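Local coordinates for oxysterol-binding protein homolog 3 (Saccharomyces cerevisiae, PDB 4IC4), which carries lipids in a hydrophobic pocket between membranes, in phosphoinositide-coupled non-vesicular transport, and helps maintain the distribution of sterols within the cell, at residues K26-R31 against T309-G314; E129-D134 against S380-R385; L139-V144 against F151-E156. All coordinates share one frame; numbering follows the deposited sequence.

The three contacts run from the surface of the domain toward its core. Contact 1 joins two loops, K26-R31 and T309-G314, at the surface, with apolar touches and water bridges but no direct hydrogen bond. Contact 2 is buried. It ties strand 127-132 to the C-terminal helix 381-386 through one carboxylate held by an arginine and a tyrosine. Contact 3 is a buried strand pair, held by backbone hydrogen bonds. Contacts 1 and 2 touch: R385 NH2 probably bonds the carbonyl of I311, and R30 packs on I131 and R132. Strand 127-132 of contact 2 is the sheet neighbour of strand 137-145 of contact 3. Contacts 1 and 3 do not touch.

Contact 1: residues K26-R31 against T309-G314; sequences KSVTRR and TEIEKG
The N-terminal segment K26-R31 lies over the turn T309-G314 at the surface of the OSBP-related domain. The direct touches between the two loops are mainly apolar and centre on V28. V28 CG1 is anti to the carbonyl carbon and meets I311 CG1 at 3.6 Å, the two side chains crossing at about a right angle. The V28 and E310 side chains slide past each other in opposite directions, with V28 CG1 3.5 Å from E310 CG. The R30 chain is extended from CG to NE. It brings R30 NH2 to 3.6 Å from I311 CD1, while V28 CG2 sits over one face of the guanidinium, toward its rim.

Polar links across the gap pass through water. One water accepts from the backbone N of T29 and donates to E310 OE2 at 2.8 Å. Another lies in the guanidinium plane of R30, accepts from R30 NH2 at 2.9 Å, and donates to E312 OE2. K26 NZ and E310 OE1 are 4.3 Å apart, too far for a salt bridge.

Bonds within the turn fix its shape. T309 OG1 accepts from I311 N, which makes an ST turn. The same hydroxyl donates to E312 OE1 at 2.7 Å, on the syn lone pair. T309 N also donates to E312 OE1, so this oxygen is gripped twice.

R31 NH1 forms a salt bridge with E331, and R31 NE bonds the carbonyl of A303. I311 rests on I131 of strand 127-132. The two loops are fitted together by V28 and I311, and solvent carries the polar links. The attraction between R30 and E312 is therefore probably softened by water.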
loop_
_atom_site.group_PDB
_atom_site.type_symbol
_atom_site.label_atom_id
_atom_site.label_comp_id
_atom_site.label_asym_id
_atom_site.label_seq_id
_atom_site.Cartn_x
_atom_site.Cartn_y
_atom_site.Cartn_z
ATOM N N LYS A 26 13.008 -6.413 21.440
ATOM C CA LYS A 26 12.852 -5.007 21.908
ATOM C C LYS A 26 11.545 -4.417 21.393
ATOM O O LYS A 26 10.685 -5.140 20.887
ATOM C CB LYS A 26 14.027 -4.155 21.423
ATOM C CG LYS A 26 14.137 -4.048 19.909
ATOM C CD LYS A 26 15.370 -3.257 19.493
ATOM C CE LYS A 26 15.329 -1.829 20.019
ATOM N NZ LYS A 26 14.164 -1.073 19.485
ATOM N N SER A 27 11.400 -3.101 21.520
ATOM C CA SER A 27 10.191 -2.422 21.071
ATOM C C SER A 27 10.380 -0.911 21.055
ATOM O O SER A 27 11.397 -0.395 21.521
ATOM C CB SER A 27 9.024 -2.772 21.991
ATOM O OG SER A 27 9.282 -2.327 23.312
ATOM N N VAL A 28 9.393 -0.203 20.513
ATOM C CA VAL A 28 9.451 1.250 20.448
ATOM C C VAL A 28 8.073 1.877 20.614
ATOM O O VAL A 28 7.060 1.309 20.203
ATOM C CB VAL A 28 10.043 1.741 19.105
ATOM C CG1 VAL A 28 11.447 1.194 18.920
ATOM C CG2 VAL A 28 9.147 1.323 17.956
ATOM N N THR A 29 8.051 3.051 21.228
ATOM C CA THR A 29 6.815 3.787 21.440
ATOM C C THR A 29 6.516 4.530 20.144
ATOM O O THR A 29 7.370 5.251 19.631
ATOM C CB THR A 29 6.968 4.822 22.570
ATOM O OG1 THR A 29 7.352 4.154 23.778
ATOM C CG2 THR A 29 5.659 5.561 22.800
ATOM N N ARG A 30 5.314 4.343 19.611
ATOM C CA ARG A 30 4.932 5.016 18.376
ATOM C C ARG A 30 3.871 6.074 18.667
ATOM O O ARG A 30 3.132 5.979 19.655
ATOM C CB ARG A 30 4.437 3.993 17.350
ATOM C CG ARG A 30 5.529 3.003 16.949
ATOM C CD ARG A 30 5.042 1.960 15.950
ATOM N NE ARG A 30 6.071 0.956 15.705
ATOM C CZ ARG A 30 7.159 1.156 14.968
ATOM N NH1 ARG A 30 7.368 2.331 14.383
ATOM N NH2 ARG A 30 8.054 0.184 14.841
ATOM N N ARG A 31 3.799 7.088 17.812
ATOM C CA ARG A 31 2.851 8.175 18.027
ATOM C C ARG A 31 1.383 7.777 17.937
ATOM O O ARG A 31 0.556 8.317 18.670
ATOM C CB ARG A 31 3.155 9.344 17.076
ATOM C CG ARG A 31 3.122 9.017 15.589
ATOM C CD ARG A 31 3.681 10.178 14.777
ATOM N NE ARG A 31 3.482 9.976 13.346
ATOM C CZ ARG A 31 3.842 10.844 12.406
ATOM N NH1 ARG A 31 4.436 11.982 12.741
ATOM N NH2 ARG A 31 3.577 10.589 11.134
ATOM N N THR A 309 11.521 7.035 14.522
ATOM C CA THR A 309 11.714 6.591 15.898
ATOM C C THR A 309 13.177 6.205 16.067
ATOM O O THR A 309 13.982 6.389 15.154
ATOM C CB THR A 309 10.859 5.347 16.228
ATOM O OG1 THR A 309 11.345 4.226 15.482
ATOM C CG2 THR A 309 9.390 5.591 15.892
ATOM N N GLU A 310 13.518 5.657 17.228
ATOM C CA GLU A 310 14.888 5.232 17.494
ATOM C C GLU A 310 15.319 4.145 16.506
ATOM O O GLU A 310 16.506 3.879 16.336
ATOM C CB GLU A 310 14.998 4.702 18.925
ATOM C CG GLU A 310 14.085 3.522 19.203
ATOM C CD GLU A 310 14.004 3.174 20.672
ATOM O OE1 GLU A 310 15.028 2.739 21.244
ATOM O OE2 GLU A 310 12.911 3.341 21.254
ATOM N N ILE A 311 14.352 3.509 15.857
ATOM C CA ILE A 311 14.677 2.467 14.894
ATOM C C ILE A 311 15.314 3.079 13.653
ATOM O O ILE A 311 16.302 2.566 13.130
ATOM C CB ILE A 311 13.416 1.689 14.458
ATOM C CG1 ILE A 311 12.861 0.892 15.638
ATOM C CG2 ILE A 311 13.752 0.761 13.290
ATOM C CD1 ILE A 311 11.582 0.160 15.325
ATOM N N GLU A 312 14.754 4.198 13.206
ATOM C CA GLU A 312 15.230 4.873 12.005
ATOM C C GLU A 312 16.269 5.969 12.210
ATOM O O GLU A 312 17.074 6.233 11.312
ATOM C CB GLU A 312 14.049 5.490 11.244
ATOM C CG GLU A 312 12.989 4.513 10.741
ATOM C CD GLU A 312 11.986 4.104 11.808
ATOM O OE1 GLU A 312 11.885 4.794 12.848
ATOM O OE2 GLU A 312 11.282 3.095 11.603
ATOM N N LYS A 313 16.252 6.611 13.376
ATOM C CA LYS A 313 17.159 7.723 13.649
ATOM C C LYS A 313 18.621 7.455 13.328
ATOM O O LYS A 313 19.259 6.599 13.945
ATOM C CB LYS A 313 17.040 8.180 15.112
ATOM C CG LYS A 313 17.912 9.395 15.439
ATOM C CD LYS A 313 17.863 9.760 16.918
ATOM C CE LYS A 313 18.802 10.918 17.232
ATOM N NZ LYS A 313 18.849 11.217 18.694
ATOM N N GLY A 314 19.129 8.201 12.349
ATOM C CA GLY A 314 20.517 8.092 11.934
ATOM C C GLY A 314 20.861 6.877 11.097
ATOM O O GLY A 314 22.020 6.682 10.737
HETATM O O HOH W 1 10.399 3.915 22.308
HETATM O O HOH W 2 8.933 4.421 12.540
HETATM O O HOH W 3 9.899 1.159 12.899
#

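Contact 2: residues E129-D134 against S380-R385; sequences ELIRED and SYWERR
E129 and R385 meet with the carboxylate and guanidinium planes 28° apart, nearly coplanar. The grip is side-on. R385 NE gives an almost straight bond to E129 OE2 at 2.7 Å, and R385 NH2 reaches E129 OE1 at 2.8 Å. Both oxygens use their syn lone pairs. The R385 chain is extended from CG to NE, with CG anti to the backbone N.

Y381 comes in across the E129 chain. Its OH donates to E129 OE2 at 2.6 Å, on the anti lone pair, and the ring is turned 72° from the carboxylate. E129 OE2 therefore takes two donors, which probably favours the ionised carboxylate.

I131 packs beside this salt bridge. Its CD1 lies 3.6 Å above the guanidinium plane of R385, over the centre. I131 CD1 is also 3.8 Å from W382 CZ3, the two side chains sliding past each other in opposite directions.

The strand and helix segments cross at 77°. Next to this site, I140 of strand 137-145 touches E129, Y381 and W382. Y381 also touches Y374 of strand 371-374, so helix 381-386 is fastened between strand 127-132 and the small two-stranded sheet.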
loop_
_atom_site.group_PDB
_atom_site.type_symbol
_atom_site.label_atom_id
_atom_site.label_comp_id
_atom_site.label_asym_id
_atom_site.label_seq_id
_atom_site.Cartn_x
_atom_site.Cartn_y
_atom_site.Cartn_z
ATOM N N GLU A 129 11.573 2.297 4.055
ATOM C CA GLU A 129 11.811 1.089 4.820
ATOM C C GLU A 129 10.800 1.067 5.955
ATOM O O GLU A 129 10.316 2.115 6.392
ATOM C CB GLU A 129 13.219 1.077 5.422
ATOM C CG GLU A 129 13.441 2.139 6.502
ATOM C CD GLU A 129 14.627 1.828 7.404
ATOM O OE1 GLU A 129 14.429 1.763 8.632
ATOM O OE2 GLU A 129 15.752 1.656 6.895
ATOM N N LEU A 130 10.480 -0.130 6.425
ATOM C CA LEU A 130 9.556 -0.280 7.535
ATOM C C LEU A 130 9.920 -1.523 8.322
ATOM O O LEU A 130 9.716 -2.651 7.868
ATOM C CB LEU A 130 8.107 -0.377 7.045
ATOM C CG LEU A 130 7.075 -0.537 8.170
ATOM C CD1 LEU A 130 7.101 0.679 9.094
ATOM C CD2 LEU A 130 5.696 -0.723 7.570
ATOM N N ILE A 131 10.485 -1.302 9.503
ATOM C CA ILE A 131 10.870 -2.386 10.387
ATOM C C ILE A 131 9.848 -2.448 11.514
ATOM O O ILE A 131 9.682 -1.481 12.264
ATOM C CB ILE A 131 12.259 -2.139 11.005
ATOM C CG1 ILE A 131 13.325 -2.120 9.905
ATOM C CG2 ILE A 131 12.567 -3.222 12.032
ATOM C CD1 ILE A 131 14.703 -1.713 10.394
ATOM N N ARG A 132 9.147 -3.572 11.622
ATOM C CA ARG A 132 8.160 -3.742 12.683
ATOM C C ARG A 132 8.510 -4.985 13.494
ATOM O O ARG A 132 7.995 -6.072 13.245
ATOM C CB ARG A 132 6.747 -3.864 12.103
ATOM C CG ARG A 132 6.213 -2.581 11.473
ATOM C CD ARG A 132 6.034 -1.468 12.502
ATOM N NE ARG A 132 5.109 -1.858 13.566
ATOM C CZ ARG A 132 4.002 -1.194 13.884
ATOM N NH1 ARG A 132 3.662 -0.092 13.225
ATOM N NH2 ARG A 132 3.226 -1.637 14.867
ATOM N N GLU A 133 9.395 -4.805 14.469
ATOM C CA GLU A 133 9.838 -5.891 15.329
ATOM C C GLU A 133 8.660 -6.545 16.048
ATOM O O GLU A 133 8.670 -7.753 16.301
ATOM C CB GLU A 133 10.844 -5.363 16.354
ATOM C CG GLU A 133 11.555 -6.443 17.154
ATOM C CD GLU A 133 12.423 -7.333 16.285
ATOM O OE1 GLU A 133 11.872 -8.032 15.408
ATOM O OE2 GLU A 133 13.657 -7.333 16.478
ATOM N N ASP A 134 7.648 -5.746 16.373
ATOM C CA ASP A 134 6.465 -6.251 17.061
ATOM C C ASP A 134 5.733 -7.297 16.227
ATOM O O ASP A 134 5.035 -8.150 16.774
ATOM C CB ASP A 134 5.509 -5.104 17.396
ATOM C CG ASP A 134 5.097 -4.312 16.171
ATOM O OD1 ASP A 134 3.880 -4.143 15.952
ATOM O OD2 ASP A 134 5.994 -3.857 15.431
ATOM N N SER A 380 23.434 -4.699 -0.677
ATOM C CA SER A 380 21.982 -4.775 -0.562
ATOM C C SER A 380 21.552 -3.709 0.440
ATOM O O SER A 380 22.373 -3.204 1.207
ATOM C CB SER A 380 21.550 -6.152 -0.056
ATOM O OG SER A 380 21.982 -6.371 1.278
ATOM N N TYR A 381 20.270 -3.366 0.440
ATOM C CA TYR A 381 19.777 -2.357 1.368
ATOM C C TYR A 381 20.081 -2.690 2.825
ATOM O O TYR A 381 20.646 -1.874 3.552
ATOM C CB TYR A 381 18.262 -2.177 1.229
ATOM C CG TYR A 381 17.729 -1.043 2.077
ATOM C CD1 TYR A 381 17.772 0.269 1.613
ATOM C CD2 TYR A 381 17.218 -1.278 3.360
ATOM C CE1 TYR A 381 17.318 1.328 2.399
ATOM C CE2 TYR A 381 16.767 -0.227 4.158
ATOM C CZ TYR A 381 16.818 1.074 3.668
ATOM O OH TYR A 381 16.378 2.134 4.431
ATOM N N TRP A 382 19.704 -3.888 3.255
ATOM C CA TRP A 382 19.907 -4.258 4.647
ATOM C C TRP A 382 21.369 -4.405 5.047
ATOM O O TRP A 382 21.716 -4.154 6.201
ATOM C CB TRP A 382 19.097 -5.514 4.976
ATOM C CG TRP A 382 17.623 -5.290 4.773
ATOM C CD1 TRP A 382 16.825 -5.886 3.842
ATOM C CD2 TRP A 382 16.789 -4.359 5.479
ATOM N NE1 TRP A 382 15.547 -5.383 3.917
ATOM C CE2 TRP A 382 15.497 -4.443 4.913
ATOM C CE3 TRP A 382 17.009 -3.460 6.532
ATOM C CZ2 TRP A 382 14.424 -3.659 5.366
ATOM C CZ3 TRP A 382 15.942 -2.680 6.982
ATOM C CH2 TRP A 382 14.666 -2.787 6.396
ATOM N N GLU A 383 22.231 -4.802 4.114
ATOM C CA GLU A 383 23.647 -4.906 4.446
ATOM C C GLU A 383 24.247 -3.505 4.583
ATOM O O GLU A 383 25.021 -3.244 5.505
ATOM C CB GLU A 383 24.402 -5.720 3.390
ATOM C CG GLU A 383 24.203 -7.226 3.530
ATOM C CD GLU A 383 24.573 -7.734 4.918
ATOM O OE1 GLU A 383 25.723 -7.512 5.351
ATOM O OE2 GLU A 383 23.712 -8.353 5.575
ATOM N N ARG A 384 23.884 -2.602 3.673
ATOM C CA ARG A 384 24.369 -1.223 3.716
ATOM C C ARG A 384 23.936 -0.545 5.017
ATOM O O ARG A 384 24.713 0.148 5.667
ATOM C CB ARG A 384 23.784 -0.411 2.553
ATOM C CG ARG A 384 24.388 -0.647 1.175
ATOM C CD ARG A 384 23.433 -0.059 0.128
ATOM N NE ARG A 384 23.948 -0.019 -1.241
ATOM C CZ ARG A 384 24.703 0.960 -1.734
ATOM N NH1 ARG A 384 25.111 0.908 -2.995
ATOM N NH2 ARG A 384 25.063 1.984 -0.971
ATOM N N ARG A 385 22.676 -0.744 5.380
ATOM C CA ARG A 385 22.114 -0.128 6.576
ATOM C C ARG A 385 22.919 -0.427 7.839
ATOM O O ARG A 385 23.069 0.430 8.708
ATOM C CB ARG A 385 20.671 -0.600 6.758
ATOM C CG ARG A 385 19.841 0.232 7.725
ATOM C CD ARG A 385 18.447 -0.362 7.847
ATOM N NE ARG A 385 17.504 0.478 8.581
ATOM C CZ ARG A 385 17.497 0.654 9.897
ATOM N NH1 ARG A 385 18.397 0.051 10.667
ATOM N NH2 ARG A 385 16.567 1.425 10.449
#

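Contact 3: residues L139-V144 against F151-E156; sequences LISEKV and FAFFAE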
loop_
_atom_site.group_PDB
_atom_site.type_symbol
_atom_site.label_atom_id
_atom_site.label_comp_id
_atom_site.label_asym_id
_atom_site.label_seq_id
_atom_site.Cartn_x
_atom_site.Cartn_y
_atom_site.Cartn_z
ATOM N N LEU A 139 10.451 -4.398 5.895
ATOM C CA LEU A 139 10.100 -4.181 4.511
ATOM C C LEU A 139 10.955 -3.077 3.922
ATOM O O LEU A 139 11.325 -2.129 4.616
ATOM C CB LEU A 139 8.618 -3.795 4.436
ATOM C CG LEU A 139 7.976 -3.235 3.167
ATOM C CD1 LEU A 139 6.459 -3.376 3.286
ATOM C CD2 LEU A 139 8.362 -1.775 2.961
ATOM N N ILE A 140 11.311 -3.228 2.651
ATOM C CA ILE A 140 12.041 -2.188 1.946
ATOM C C ILE A 140 11.321 -2.001 0.610
ATOM O O ILE A 140 10.843 -2.964 0.009
ATOM C CB ILE A 140 13.537 -2.538 1.708
ATOM C CG1 ILE A 140 14.213 -1.389 0.952
ATOM C CG2 ILE A 140 13.673 -3.825 0.913
ATOM C CD1 ILE A 140 14.158 -0.052 1.670
ATOM N N SER A 141 11.206 -0.754 0.171
ATOM C CA SER A 141 10.547 -0.448 -1.087
ATOM C C SER A 141 11.288 0.680 -1.793
ATOM O O SER A 141 11.985 1.475 -1.156
ATOM C CB SER A 141 9.086 -0.055 -0.846
ATOM O OG SER A 141 8.968 1.119 -0.059
ATOM N N GLU A 142 11.130 0.745 -3.107
ATOM C CA GLU A 142 11.800 1.760 -3.906
ATOM C C GLU A 142 11.013 2.035 -5.182
ATOM O O GLU A 142 10.414 1.125 -5.755
ATOM C CB GLU A 142 13.214 1.263 -4.252
ATOM C CG GLU A 142 14.059 2.210 -5.091
ATOM C CD GLU A 142 15.524 1.777 -5.193
ATOM O OE1 GLU A 142 15.802 0.559 -5.188
ATOM O OE2 GLU A 142 16.400 2.662 -5.295
ATOM N N LYS A 143 10.976 3.293 -5.609
ATOM C CA LYS A 143 10.312 3.603 -6.869
ATOM C C LYS A 143 11.391 3.309 -7.906
ATOM O O LYS A 143 12.417 3.994 -7.949
ATOM C CB LYS A 143 9.897 5.069 -6.946
ATOM C CG LYS A 143 9.194 5.396 -8.256
ATOM C CD LYS A 143 8.674 6.812 -8.275
ATOM C CE LYS A 143 7.969 7.111 -9.589
ATOM N NZ LYS A 143 7.409 8.490 -9.601
ATOM N N VAL A 144 11.168 2.288 -8.732
ATOM C CA VAL A 144 12.162 1.874 -9.721
ATOM C C VAL A 144 11.981 2.407 -11.142
ATOM O O VAL A 144 12.881 2.273 -11.978
ATOM C CB VAL A 144 12.263 0.329 -9.766
ATOM C CG1 VAL A 144 12.675 -0.201 -8.394
ATOM C CG2 VAL A 144 10.926 -0.279 -10.181
ATOM N N PHE A 151 6.727 0.528 -8.575
ATOM C CA PHE A 151 7.223 0.451 -7.209
ATOM C C PHE A 151 7.540 -0.999 -6.861
ATOM O O PHE A 151 6.750 -1.907 -7.146
ATOM C CB PHE A 151 6.168 1.008 -6.252
ATOM C CG PHE A 151 5.671 2.371 -6.634
ATOM C CD1 PHE A 151 6.453 3.501 -6.410
ATOM C CD2 PHE A 151 4.429 2.526 -7.241
ATOM C CE1 PHE A 151 6.003 4.771 -6.785
ATOM C CE2 PHE A 151 3.969 3.795 -7.621
ATOM C CZ PHE A 151 4.761 4.918 -7.392
ATOM N N ALA A 152 8.699 -1.219 -6.251
ATOM C CA ALA A 152 9.118 -2.564 -5.872
ATOM C C ALA A 152 9.135 -2.700 -4.361
ATOM O O ALA A 152 9.586 -1.793 -3.655
ATOM C CB ALA A 152 10.498 -2.863 -6.448
ATOM N N PHE A 153 8.638 -3.835 -3.875
ATOM C CA PHE A 153 8.563 -4.115 -2.441
ATOM C C PHE A 153 9.096 -5.498 -2.103
ATOM O O PHE A 153 8.892 -6.452 -2.852
ATOM C CB PHE A 153 7.109 -4.069 -1.953
ATOM C CG PHE A 153 6.472 -2.717 -2.045
ATOM C CD1 PHE A 153 6.356 -1.907 -0.917
ATOM C CD2 PHE A 153 6.002 -2.241 -3.263
ATOM C CE1 PHE A 153 5.783 -0.638 -1.010
ATOM C CE2 PHE A 153 5.430 -0.977 -3.362
ATOM C CZ PHE A 153 5.323 -0.176 -2.233
ATOM N N PHE A 154 9.772 -5.595 -0.966
ATOM C CA PHE A 154 10.282 -6.867 -0.475
ATOM C C PHE A 154 10.112 -6.868 1.037
ATOM O O PHE A 154 10.753 -6.086 1.737
ATOM C CB PHE A 154 11.757 -7.061 -0.830
ATOM C CG PHE A 154 12.311 -8.400 -0.408
ATOM C CD1 PHE A 154 11.634 -9.576 -0.723
ATOM C CD2 PHE A 154 13.510 -8.486 0.288
ATOM C CE1 PHE A 154 12.148 -10.821 -0.350
ATOM C CE2 PHE A 154 14.036 -9.725 0.665
ATOM C CZ PHE A 154 13.350 -10.894 0.343
ATOM N N ALA A 155 9.230 -7.734 1.529
ATOM C CA ALA A 155 8.960 -7.845 2.961
ATOM C C ALA A 155 9.464 -9.201 3.431
ATOM O O ALA A 155 9.246 -10.208 2.755
ATOM C CB ALA A 155 7.462 -7.718 3.226
ATOM N N GLU A 156 10.132 -9.221 4.582
ATOM C CA GLU A 156 10.683 -10.459 5.127
ATOM C C GLU A 156 10.373 -10.671 6.595
ATOM O O GLU A 156 10.447 -9.739 7.398
ATOM C CB GLU A 156 12.203 -10.484 5.005
ATOM C CG GLU A 156 12.777 -10.072 3.687
ATOM C CD GLU A 156 14.286 -9.995 3.760
ATOM O OE1 GLU A 156 14.938 -11.061 3.739
ATOM O OE2 GLU A 156 14.816 -8.868 3.861
#
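Strands 139-144 and 151-156 run antiparallel, with their segment axes 4.7 Å apart at closest approach. Two hydrogen-bonded pairs, I140 with F154 and E142 with A152, each give two N-H to O bonds. The straightest runs from A152 N to E142 O at 2.9 Å, with an angle of 176° at the hydrogen.

L139, S141 and K143 point to the same face of the sheet as F151, F153 and A155. K143 is fully extended, with CG anti to the backbone N, and lies side by side with F151, pointing the same way. K143 CB is 3.8 Å from F151 CD1. K143 CG comes closest, 3.6 Å from F151 CE1. K143 CD is 3.7 Å and K143 CE 4.1 Å from F151 CE1. NZ then passes beyond the ring and bonds the carbonyl of P122. The methylenes thus line the aromatic side chain, while the charged tip finds its own polar partner.

S141 sets a second aromatic contact. S141 CB sits over one face of the F153 ring, 3.3 Å from F153 CD1, and S141 OG bonds the carbonyl of F128 in the neighbouring strand. V144 CG1 touches A152 CB. On the face of I140, E142, A152 and F154, E142 turns its carboxylate to the backbone N of K362 and Y363.

K143 lies near H146 and Q349, which bind phosphatidylinositol 4-phosphate. Strands 137-145 and 150-157 form a beta hairpin in the antiparallel barrel of the OSBP-related domain, with helix 71-76 packed on the face that carries F151 and F153.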